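Local structure of peptide ABC transporter permease (Staphylococcus hominis, 6EXS) at residues L97-I100 with G101-L105; M225-G228 with I229-I233; S402-I405 with C406-E410; G449-V452 with K453-K456. The protein probably carries peptides across the membrane in a proton-coupled manner, and binds a thioalcohol-conjugated Cys-Gly dipeptide, a precursor of human axillary malodour. One frame throughout, in Å; residues are numbered along the deposited sequence.

Contact 1 of 4, residues L97-I100 with G101-L105; sequences LIII and GHICL
The imidazole of His102 comes up beside Ile98, the two side chains pointing the same way one helical turn apart. Ile98 O lies oblique to the ring, 3.1 Å from its CD2, while CG2 of Ile98 lies 3.7 Å from the same CD2; CA of Ile99 is at the ring edge. Ile98 O is already taken by His102 N at 3.1 Å, so the amide and the ring of one residue both lie against a single carbonyl oxygen. The other acceptors follow the alpha-helical pattern: Leu97 O receives Gly101 N, Ile99 O receives Ile103 N at 3.0 Å and a weak bond from His102 N, and Ile100 O receives Cys104 N. With CG1 of Ile99 beside its backbone N (chi1 -61°), CG2 falls anti to that nitrogen and meets Ile103 CD1 at 3.8 Å. Carbonyls further on are met by hydroxyls or an imidazole: Gly101 O by Ser117 OG, His102 O by Ser106 OG, and Leu105 O by His179 ND1. Within this major facilitator fold, helix 74-106 packs on three others, with Ile98 and Ile99 against Met189 of helix 178-204, Leu97 against Phe120 of helix 110-137, and His102 against Ser31 of helix 16-44.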
loop_
_atom_site.group_PDB
_atom_site.type_symbol
_atom_site.label_atom_id
_atom_site.label_comp_id
_atom_site.label_asym_id
_atom_site.label_seq_id
_atom_site.Cartn_x
_atom_site.Cartn_y
_atom_site.Cartn_z
ATOM N N LEU A 97 9.164 13.165 -9.578
ATOM C CA LEU A 97 9.688 11.831 -9.841
ATOM C C LEU A 97 8.577 10.838 -10.229
ATOM O O LEU A 97 8.758 10.089 -11.191
ATOM C CB LEU A 97 10.512 11.342 -8.646
ATOM C CG LEU A 97 11.859 12.046 -8.455
ATOM C CD1 LEU A 97 12.492 11.648 -7.153
ATOM C CD2 LEU A 97 12.833 11.723 -9.590
ATOM N N ILE A 98 7.406 10.884 -9.531
ATOM C CA ILE A 98 6.231 10.047 -9.815
ATOM C C ILE A 98 5.706 10.327 -11.249
ATOM O O ILE A 98 5.442 9.369 -11.983
ATOM C CB ILE A 98 5.141 10.178 -8.704
ATOM C CG1 ILE A 98 5.568 9.440 -7.426
ATOM C CG2 ILE A 98 3.754 9.695 -9.186
ATOM C CD1 ILE A 98 4.864 9.907 -6.159
ATOM N N ILE A 99 5.599 11.630 -11.654
ATOM C CA ILE A 99 5.163 12.028 -13.014
ATOM C C ILE A 99 6.111 11.450 -14.093
ATOM O O ILE A 99 5.640 11.048 -15.159
ATOM C CB ILE A 99 5.001 13.564 -13.163
ATOM C CG1 ILE A 99 3.938 14.068 -12.207
ATOM C CG2 ILE A 99 4.610 13.958 -14.597
ATOM C CD1 ILE A 99 3.987 15.528 -11.874
ATOM N N ILE A 100 7.443 11.430 -13.813
ATOM C CA ILE A 100 8.456 10.915 -14.734
ATOM C C ILE A 100 8.217 9.423 -14.971
ATOM O O ILE A 100 8.216 8.988 -16.121
ATOM C CB ILE A 100 9.906 11.281 -14.295
ATOM C CG1 ILE A 100 10.085 12.821 -14.226
ATOM C CG2 ILE A 100 10.963 10.638 -15.224
ATOM C CD1 ILE A 100 11.422 13.343 -13.556
ATOM N N GLY A 101 7.932 8.689 -13.889
ATOM C CA GLY A 101 7.595 7.269 -13.920
ATOM C C GLY A 101 6.359 6.978 -14.749
ATOM O O GLY A 101 6.296 5.963 -15.435
ATOM N N HIS A 102 5.372 7.866 -14.715
ATOM C CA HIS A 102 4.161 7.704 -15.509
ATOM C C HIS A 102 4.446 7.988 -16.991
ATOM O O HIS A 102 3.870 7.318 -17.854
ATOM C CB HIS A 102 3.012 8.571 -14.965
ATOM C CG HIS A 102 2.400 8.065 -13.688
ATOM N ND1 HIS A 102 1.530 6.989 -13.679
ATOM C CD2 HIS A 102 2.501 8.548 -12.426
ATOM C CE1 HIS A 102 1.158 6.834 -12.418
ATOM N NE2 HIS A 102 1.718 7.746 -11.628
ATOM N N ILE A 103 5.358 8.948 -17.283
ATOM C CA ILE A 103 5.751 9.279 -18.656
ATOM C C ILE A 103 6.513 8.083 -19.273
ATOM O O ILE A 103 6.235 7.729 -20.418
ATOM C CB ILE A 103 6.488 10.655 -18.765
ATOM C CG1 ILE A 103 5.515 11.817 -18.422
ATOM C CG2 ILE A 103 7.091 10.878 -20.162
ATOM C CD1 ILE A 103 6.177 13.130 -17.967
ATOM N N CYS A 104 7.394 7.409 -18.483
ATOM C CA CYS A 104 8.151 6.216 -18.910
ATOM C C CYS A 104 7.224 5.180 -19.569
ATOM O O CYS A 104 7.554 4.661 -20.640
ATOM C CB CYS A 104 8.917 5.594 -17.741
ATOM S SG CYS A 104 10.305 6.584 -17.135
ATOM N N LEU A 105 6.061 4.900 -18.919
ATOM C CA LEU A 105 5.046 3.948 -19.382
ATOM C C LEU A 105 4.295 4.389 -20.632
ATOM O O LEU A 105 3.805 3.532 -21.361
ATOM C CB LEU A 105 4.054 3.610 -18.261
ATOM C CG LEU A 105 4.511 2.595 -17.225
ATOM C CD1 LEU A 105 3.454 2.380 -16.214
ATOM C CD2 LEU A 105 4.897 1.246 -17.861
#

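Contact 2 of 4, residues M225-G228 with I229-I233; sequences MIIG and IIVAI. With OLC ((2R)-2,3-dihydroxypropyl (9Z)-octadec-9-enoate), chain D.
Ile229 and Ile230 lean on the peptide groups of Met225 and Ile226, the flat units of a turn without aromatic rings, and side chains lie against the oxygens of these units. Ile229 brings CG1 to 3.3 Å from Met225 O, and Ile230 does the same one residue on, with CG1 3.4 Å from Ile226 O. CB of Ala232 lies 3.2 Å from Gly228 O. Each of these oxygens also accepts the amide hydrogen of the residue that leans on it, and the set is completed by Val231 N to Ile227 O, a short and nearly straight bond of 2.8 Å (N-H...O 171°). The four bonds form an unbroken alpha-helical ladder. Helix 217-243, to which they belong, and helix 249-273 make up the hairpin that bacterial POT transporters insert between the two six-helix bundles of the major facilitator fold. It lies at the periphery, and Ile226, Ile229 and Ile230 are on its surface, where apolar groups may meet lipid. Ile226 and Ile230 run side by side, the CG2 branch of the first 3.8 Å from CD1 of the second. Ile227 instead meets Val231 at an angle: with CG1 set beside its backbone N (chi1 -60°), its CG2 is left to touch Val231 CG2 at 3.9 Å. The CG1-CD1 arm of Ile227 is applied to the acyl chain of a monoolein molecule, CD1 lying 3.8 Å from its C5. That lipid is also hydrogen-bonded to Tyr267 OH, on the partner helix of the hairpin.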
loop_
_atom_site.group_PDB
_atom_site.type_symbol
_atom_site.label_atom_id
_atom_site.label_comp_id
_atom_site.label_asym_id
_atom_site.label_seq_id
_atom_site.Cartn_x
_atom_site.Cartn_y
_atom_site.Cartn_z
ATOM N N MET A 225 28.915 8.537 2.552
ATOM C CA MET A 225 29.796 7.401 2.271
ATOM C C MET A 225 29.049 6.066 2.351
ATOM O O MET A 225 29.126 5.285 1.406
ATOM C CB MET A 225 31.050 7.405 3.174
ATOM C CG MET A 225 32.089 8.472 2.801
ATOM S SD MET A 225 32.709 8.412 1.089
ATOM C CE MET A 225 33.891 7.080 1.202
ATOM N N ILE A 226 28.296 5.833 3.455
ATOM C CA ILE A 226 27.492 4.619 3.696
ATOM C C ILE A 226 26.481 4.389 2.564
ATOM O O ILE A 226 26.448 3.294 2.005
ATOM C CB ILE A 226 26.830 4.618 5.111
ATOM C CG1 ILE A 226 27.893 4.729 6.229
ATOM C CG2 ILE A 226 25.948 3.376 5.321
ATOM C CD1 ILE A 226 27.399 5.372 7.542
ATOM N N ILE A 227 25.686 5.422 2.212
ATOM C CA ILE A 227 24.693 5.344 1.129
ATOM C C ILE A 227 25.422 5.178 -0.214
ATOM O O ILE A 227 25.017 4.344 -1.021
ATOM C CB ILE A 227 23.671 6.526 1.153
ATOM C CG1 ILE A 227 22.869 6.550 2.483
ATOM C CG2 ILE A 227 22.712 6.478 -0.054
ATOM C CD1 ILE A 227 22.385 7.955 2.932
ATOM N N GLY A 228 26.522 5.913 -0.391
ATOM C CA GLY A 228 27.367 5.840 -1.577
ATOM C C GLY A 228 27.852 4.432 -1.852
ATOM O O GLY A 228 27.714 3.947 -2.975
ATOM N N ILE A 229 28.367 3.746 -0.806
ATOM C CA ILE A 229 28.858 2.361 -0.853
ATOM C C ILE A 229 27.714 1.386 -1.191
ATOM O O ILE A 229 27.866 0.581 -2.113
ATOM C CB ILE A 229 29.646 1.989 0.447
ATOM C CG1 ILE A 229 31.023 2.705 0.480
ATOM C CG2 ILE A 229 29.829 0.463 0.608
ATOM C CD1 ILE A 229 31.623 2.935 1.865
ATOM N N ILE A 230 26.564 1.497 -0.482
ATOM C CA ILE A 230 25.369 0.657 -0.681
ATOM C C ILE A 230 24.816 0.802 -2.113
ATOM O O ILE A 230 24.625 -0.212 -2.782
ATOM C CB ILE A 230 24.299 0.889 0.427
ATOM C CG1 ILE A 230 24.802 0.346 1.783
ATOM C CG2 ILE A 230 22.944 0.256 0.057
ATOM C CD1 ILE A 230 24.144 0.943 3.013
ATOM N N VAL A 231 24.623 2.050 -2.588
ATOM C CA VAL A 231 24.136 2.366 -3.936
ATOM C C VAL A 231 25.111 1.851 -5.020
ATOM O O VAL A 231 24.658 1.215 -5.977
ATOM C CB VAL A 231 23.791 3.875 -4.077
ATOM C CG1 VAL A 231 23.532 4.272 -5.527
ATOM C CG2 VAL A 231 22.593 4.242 -3.205
ATOM N N ALA A 232 26.435 2.076 -4.841
ATOM C CA ALA A 232 27.474 1.632 -5.779
ATOM C C ALA A 232 27.518 0.102 -5.934
ATOM O O ALA A 232 27.598 -0.376 -7.066
ATOM C CB ALA A 232 28.835 2.165 -5.366
ATOM N N ILE A 233 27.438 -0.656 -4.809
ATOM C CA ILE A 233 27.401 -2.127 -4.804
ATOM C C ILE A 233 26.172 -2.595 -5.604
ATOM O O ILE A 233 26.302 -3.473 -6.460
ATOM C CB ILE A 233 27.437 -2.703 -3.351
ATOM C CG1 ILE A 233 28.851 -2.569 -2.737
ATOM C CG2 ILE A 233 26.940 -4.166 -3.289
ATOM C CD1 ILE A 233 28.944 -2.788 -1.207
HETATM C C24 OLC D . 14.888 5.929 11.340
HETATM C C6 OLC D . 18.747 7.083 2.153
HETATM C C5 OLC D . 19.071 6.184 3.335
HETATM C C4 OLC D . 18.915 6.863 4.685
HETATM C C3 OLC D . 19.312 6.004 5.874
HETATM C C2 OLC D . 18.179 5.139 6.420
HETATM C C21 OLC D . 15.622 5.931 8.943
HETATM C C1 OLC D . 17.688 5.557 7.777
HETATM C C22 OLC D . 15.451 5.108 10.198
HETATM O O19 OLC D . 18.358 6.122 8.605
HETATM O O25 OLC D . 14.693 5.142 12.507
HETATM O O23 OLC D . 14.571 4.018 9.916
HETATM O O20 OLC D . 16.402 5.209 7.956
#

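Contact 3 of 4, residues S402-I405 with C406-E410; sequences SYVI and CVIGE. With C3H (2-[[(2~{R})-2-azanyl-3-[(3~{S})-3-methyl-1-oxidanyl-hexan-3-yl]sulfanyl-propanoyl]amino]ethanoic acid), chain O.
Val404 turns CG1 anti to its backbone N (chi1 175°), which carries this methyl toward the next helical turn, 3.8 Å from CD1 of Ile408. Val407 adopts a rarer rotamer for a helical valine, with CG1 in the crowded position between backbone N and carbonyl carbon (chi1 63°); the methyl is thereby pressed near two carbonyls, 3.3 Å from Val404 O and 3.4 Å from Tyr403 O. Both oxygens also accept alpha-helical bonds, Tyr403 O from Val407 N at 3.0 Å and Val404 O from Ile408 N. Ser402 O and Ile405 O are likewise engaged, by the amides of Cys406 and Gly409. This is the middle of helix 396-418, in the C-terminal bundle of the major facilitator fold, and one side of it forms part of the wall of the central peptide site. There Cys406 SG lies 4.0 Å from C3H C, the terminal methyl of the ligand's propyl branch. Tyr403 stands beside the same thioalcohol group. Propyl carbon C2 lies in the ring plane at its edge, whereas C6 of the hydroxyethyl arm approaches obliquely, 3.4 Å from CD1. The phenol OH is hydrogen-bonded to Gly305 O, and the ring meets that of Phe335 with planes only about 20° apart, so both the end and the flat part of this side chain are restrained. Further along the helix, Glu410 OE1 is hydrogen-bonded to Asn339 ND2; the backbone N of Asn339 in turn binds the ligand.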
loop_
_atom_site.group_PDB
_atom_site.type_symbol
_atom_site.label_atom_id
_atom_site.label_comp_id
_atom_site.label_asym_id
_atom_site.label_seq_id
_atom_site.Cartn_x
_atom_site.Cartn_y
_atom_site.Cartn_z
ATOM N N SER A 402 -15.598 -12.961 -2.789
ATOM C CA SER A 402 -14.285 -13.118 -2.150
ATOM C C SER A 402 -13.686 -11.745 -1.774
ATOM O O SER A 402 -13.237 -11.575 -0.645
ATOM C CB SER A 402 -13.336 -13.898 -3.045
ATOM O OG SER A 402 -12.149 -14.181 -2.327
ATOM N N TYR A 403 -13.757 -10.758 -2.697
ATOM C CA TYR A 403 -13.302 -9.380 -2.478
ATOM C C TYR A 403 -14.070 -8.720 -1.322
ATOM O O TYR A 403 -13.458 -8.063 -0.482
ATOM C CB TYR A 403 -13.482 -8.542 -3.757
ATOM C CG TYR A 403 -12.381 -8.733 -4.777
ATOM C CD1 TYR A 403 -11.123 -8.161 -4.589
ATOM C CD2 TYR A 403 -12.600 -9.462 -5.942
ATOM C CE1 TYR A 403 -10.108 -8.323 -5.530
ATOM C CE2 TYR A 403 -11.582 -9.664 -6.870
ATOM C CZ TYR A 403 -10.340 -9.078 -6.669
ATOM O OH TYR A 403 -9.336 -9.257 -7.590
ATOM N N VAL A 404 -15.405 -8.913 -1.282
ATOM C CA VAL A 404 -16.303 -8.342 -0.272
ATOM C C VAL A 404 -15.987 -8.888 1.126
ATOM O O VAL A 404 -15.969 -8.109 2.078
ATOM C CB VAL A 404 -17.809 -8.481 -0.654
ATOM C CG1 VAL A 404 -18.718 -7.978 0.464
ATOM C CG2 VAL A 404 -18.125 -7.763 -1.971
ATOM N N ILE A 405 -15.711 -10.204 1.255
ATOM C CA ILE A 405 -15.380 -10.798 2.560
ATOM C C ILE A 405 -14.054 -10.226 3.084
ATOM O O ILE A 405 -13.955 -9.862 4.258
ATOM C CB ILE A 405 -15.434 -12.353 2.555
ATOM C CG1 ILE A 405 -16.858 -12.857 2.194
ATOM C CG2 ILE A 405 -14.962 -12.943 3.912
ATOM C CD1 ILE A 405 -16.903 -14.289 1.614
ATOM N N CYS A 406 -13.068 -10.078 2.190
ATOM C CA CYS A 406 -11.756 -9.528 2.530
ATOM C C CYS A 406 -11.801 -8.061 2.991
ATOM O O CYS A 406 -11.125 -7.708 3.963
ATOM C CB CYS A 406 -10.771 -9.721 1.387
ATOM S SG CYS A 406 -9.046 -9.695 1.914
ATOM N N VAL A 407 -12.578 -7.214 2.287
ATOM C CA VAL A 407 -12.701 -5.797 2.632
ATOM C C VAL A 407 -13.476 -5.622 3.966
ATOM O O VAL A 407 -13.107 -4.747 4.741
ATOM C CB VAL A 407 -13.233 -4.912 1.474
ATOM C CG1 VAL A 407 -14.650 -5.293 1.055
ATOM C CG2 VAL A 407 -13.139 -3.428 1.821
ATOM N N ILE A 408 -14.473 -6.499 4.266
ATOM C CA ILE A 408 -15.196 -6.476 5.551
ATOM C C ILE A 408 -14.181 -6.719 6.695
ATOM O O ILE A 408 -14.289 -6.094 7.756
ATOM C CB ILE A 408 -16.434 -7.431 5.592
ATOM C CG1 ILE A 408 -17.559 -6.916 4.671
ATOM C CG2 ILE A 408 -16.960 -7.608 7.033
ATOM C CD1 ILE A 408 -18.579 -7.965 4.299
ATOM N N GLY A 409 -13.187 -7.571 6.428
ATOM C CA GLY A 409 -12.078 -7.855 7.328
ATOM C C GLY A 409 -11.150 -6.662 7.489
ATOM O O GLY A 409 -10.661 -6.405 8.593
ATOM N N GLU A 410 -10.931 -5.893 6.400
ATOM C CA GLU A 410 -10.092 -4.683 6.407
ATOM C C GLU A 410 -10.691 -3.582 7.295
ATOM O O GLU A 410 -9.944 -2.848 7.946
ATOM C CB GLU A 410 -9.872 -4.152 4.981
ATOM C CG GLU A 410 -8.645 -3.273 4.865
ATOM C CD GLU A 410 -8.331 -2.769 3.474
ATOM O OE1 GLU A 410 -8.324 -3.585 2.525
ATOM O OE2 GLU A 410 -8.004 -1.569 3.349
HETATM O O2 C3H O . -5.548 2.348 -1.044
HETATM C C11 C3H O . -6.619 1.990 -0.706
HETATM O O3 C3H O . -7.043 2.059 0.508
HETATM C C10 C3H O . -7.635 1.347 -1.604
HETATM N N1 C3H O . -7.046 0.622 -2.703
HETATM C C9 C3H O . -6.661 -0.637 -2.575
HETATM O O1 C3H O . -5.961 -1.031 -1.654
HETATM C C8 C3H O . -7.120 -1.625 -3.596
HETATM N N C3H O . -7.614 -0.910 -4.765
HETATM C C7 C3H O . -5.967 -2.525 -4.042
HETATM S S C3H O . -5.895 -4.198 -3.350
HETATM C C3 C3H O . -7.328 -5.247 -3.942
HETATM C C4 C3H O . -7.124 -5.439 -5.423
HETATM C C5 C3H O . -8.620 -4.525 -3.537
HETATM C C6 C3H O . -9.918 -5.067 -4.092
HETATM O O C3H O . -10.580 -4.141 -4.889
HETATM C C2 C3H O . -7.332 -6.607 -3.250
HETATM C C1 C3H O . -8.551 -6.901 -2.392
HETATM C C C3H O . -8.468 -8.266 -1.765
#

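Contact 4 of 4, residues G449-V452 with K453-K456; sequences GTLV and KLIK
Thr450 and Lys453 are joined by the first of two 3-10 hydrogen bonds with which the chain tightens between helix 430-451 and the short helix 455-458, which leads to helix 460-479, the last of the C-terminal bundle in this major facilitator fold. Lys453 N reaches Thr450 O at 3.1 Å and Leu454 N reaches Leu451 O at 2.9 Å, both spanning three residues instead of four. In each case the donor stands well above the carbonyl plane, by 51° and 45°, as is usual for the tighter 3-10 winding. Apolar contacts follow the same spacing. CD1 of Leu451 meets CD1 of Leu454 at 3.8 Å, the two side chains lying aslant, and CD1 of Ile455 comes to 4.3 Å from Val452 CB, close also to the carbonyl oxygen of Val452. Leu454 and Ile455 then continue onto Tyr463 of helix 460-479. The polar contacts centre on Lys453. Its CG points away from the carbonyl carbon (chi1 -64°) and the chain beyond is fully extended, so the methylenes pass over Thr450 O, with CB at 3.2 Å, before the ammonium ends on the threonine side, too far for a direct bond to the hydroxyl. A water joins the two, donating to Thr450 OG1 at 2.7 Å and accepting from Lys453 NZ. The same NZ forms a salt bridge with Asp250 OD1, linking this turn to helix 249-273 of the inserted hairpin. Lys456 folds its side chain back, and its NZ lies 2.9 Å from Lys453 O, in the carbonyl plane and on a lone pair.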
loop_
_atom_site.group_PDB
_atom_site.type_symbol
_atom_site.label_atom_id
_atom_site.label_comp_id
_atom_site.label_asym_id
_atom_site.label_seq_id
_atom_site.Cartn_x
_atom_site.Cartn_y
_atom_site.Cartn_z
ATOM N N GLY A 449 5.684 -11.859 -3.384
ATOM C CA GLY A 449 6.559 -11.878 -4.552
ATOM C C GLY A 449 7.176 -13.234 -4.845
ATOM O O GLY A 449 7.491 -13.532 -6.002
ATOM N N THR A 450 7.355 -14.066 -3.795
ATOM C CA THR A 450 7.921 -15.419 -3.876
ATOM C C THR A 450 6.802 -16.460 -3.757
ATOM O O THR A 450 6.850 -17.487 -4.438
ATOM C CB THR A 450 9.015 -15.574 -2.815
ATOM O OG1 THR A 450 9.968 -14.528 -3.001
ATOM C CG2 THR A 450 9.731 -16.925 -2.883
ATOM N N LEU A 451 5.793 -16.178 -2.902
ATOM C CA LEU A 451 4.612 -17.009 -2.626
ATOM C C LEU A 451 3.818 -17.346 -3.894
ATOM O O LEU A 451 3.344 -18.477 -4.025
ATOM C CB LEU A 451 3.707 -16.268 -1.620
ATOM C CG LEU A 451 2.802 -17.080 -0.682
ATOM C CD1 LEU A 451 3.618 -18.024 0.219
ATOM C CD2 LEU A 451 1.984 -16.139 0.201
ATOM N N VAL A 452 3.699 -16.369 -4.832
ATOM C CA VAL A 452 2.973 -16.494 -6.112
ATOM C C VAL A 452 3.511 -17.633 -6.974
ATOM O O VAL A 452 2.772 -18.134 -7.824
ATOM C CB VAL A 452 2.863 -15.177 -6.922
ATOM C CG1 VAL A 452 1.925 -14.194 -6.240
ATOM C CG2 VAL A 452 4.236 -14.556 -7.186
ATOM N N LYS A 453 4.778 -18.055 -6.726
ATOM C CA LYS A 453 5.459 -19.167 -7.400
ATOM C C LYS A 453 4.903 -20.539 -6.960
ATOM O O LYS A 453 5.246 -21.542 -7.577
ATOM C CB LYS A 453 6.982 -19.108 -7.182
ATOM C CG LYS A 453 7.655 -17.884 -7.788
ATOM C CD LYS A 453 9.074 -17.709 -7.281
ATOM C CE LYS A 453 9.803 -16.624 -8.035
ATOM N NZ LYS A 453 11.188 -16.436 -7.525
ATOM N N LEU A 454 4.049 -20.589 -5.911
ATOM C CA LEU A 454 3.435 -21.827 -5.416
ATOM C C LEU A 454 2.170 -22.240 -6.184
ATOM O O LEU A 454 1.761 -23.395 -6.075
ATOM C CB LEU A 454 3.112 -21.722 -3.915
ATOM C CG LEU A 454 4.251 -21.982 -2.951
ATOM C CD1 LEU A 454 3.956 -21.366 -1.618
ATOM C CD2 LEU A 454 4.513 -23.474 -2.793
ATOM N N ILE A 455 1.554 -21.304 -6.942
ATOM C CA ILE A 455 0.329 -21.507 -7.735
ATOM C C ILE A 455 0.482 -22.649 -8.768
ATOM O O ILE A 455 -0.425 -23.482 -8.876
ATOM C CB ILE A 455 -0.169 -20.174 -8.372
ATOM C CG1 ILE A 455 -0.567 -19.152 -7.265
ATOM C CG2 ILE A 455 -1.332 -20.414 -9.371
ATOM C CD1 ILE A 455 -0.577 -17.645 -7.684
ATOM N N LYS A 456 1.620 -22.699 -9.502
ATOM C CA LYS A 456 1.881 -23.760 -10.483
ATOM C C LYS A 456 2.092 -25.140 -9.806
ATOM O O LYS A 456 1.314 -26.044 -10.130
ATOM C CB LYS A 456 3.011 -23.422 -11.488
ATOM C CG LYS A 456 3.875 -22.219 -11.116
ATOM C CD LYS A 456 5.151 -22.082 -11.938
ATOM C CE LYS A 456 6.091 -21.055 -11.338
ATOM N NZ LYS A 456 6.726 -21.534 -10.078
HETATM O O HOH W 1 11.757 -15.080 -4.981
#

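Contacts 1 to 3 are successive turns within long helices, contact 4 a 3-10 junction between two helices; none touches another. Contact 3 alone supplies residues of the ligand pocket, Tyr403 and Cys406. Contact 4 is its nearest companion, with centres 22 Å apart, and the side chain of Val452 stays about 12 Å from the bound conjugate. Contact 1, in the N-terminal bundle, lies across the centre of the chain from contact 3, 32 Å between centres; its Ile98 side chain is about 14 Å from the ligand. Contact 2 is the most remote, 42 Å from contact 3 by centres, yet its hairpin is also reached from contact 4, through the salt bridge to Asp250.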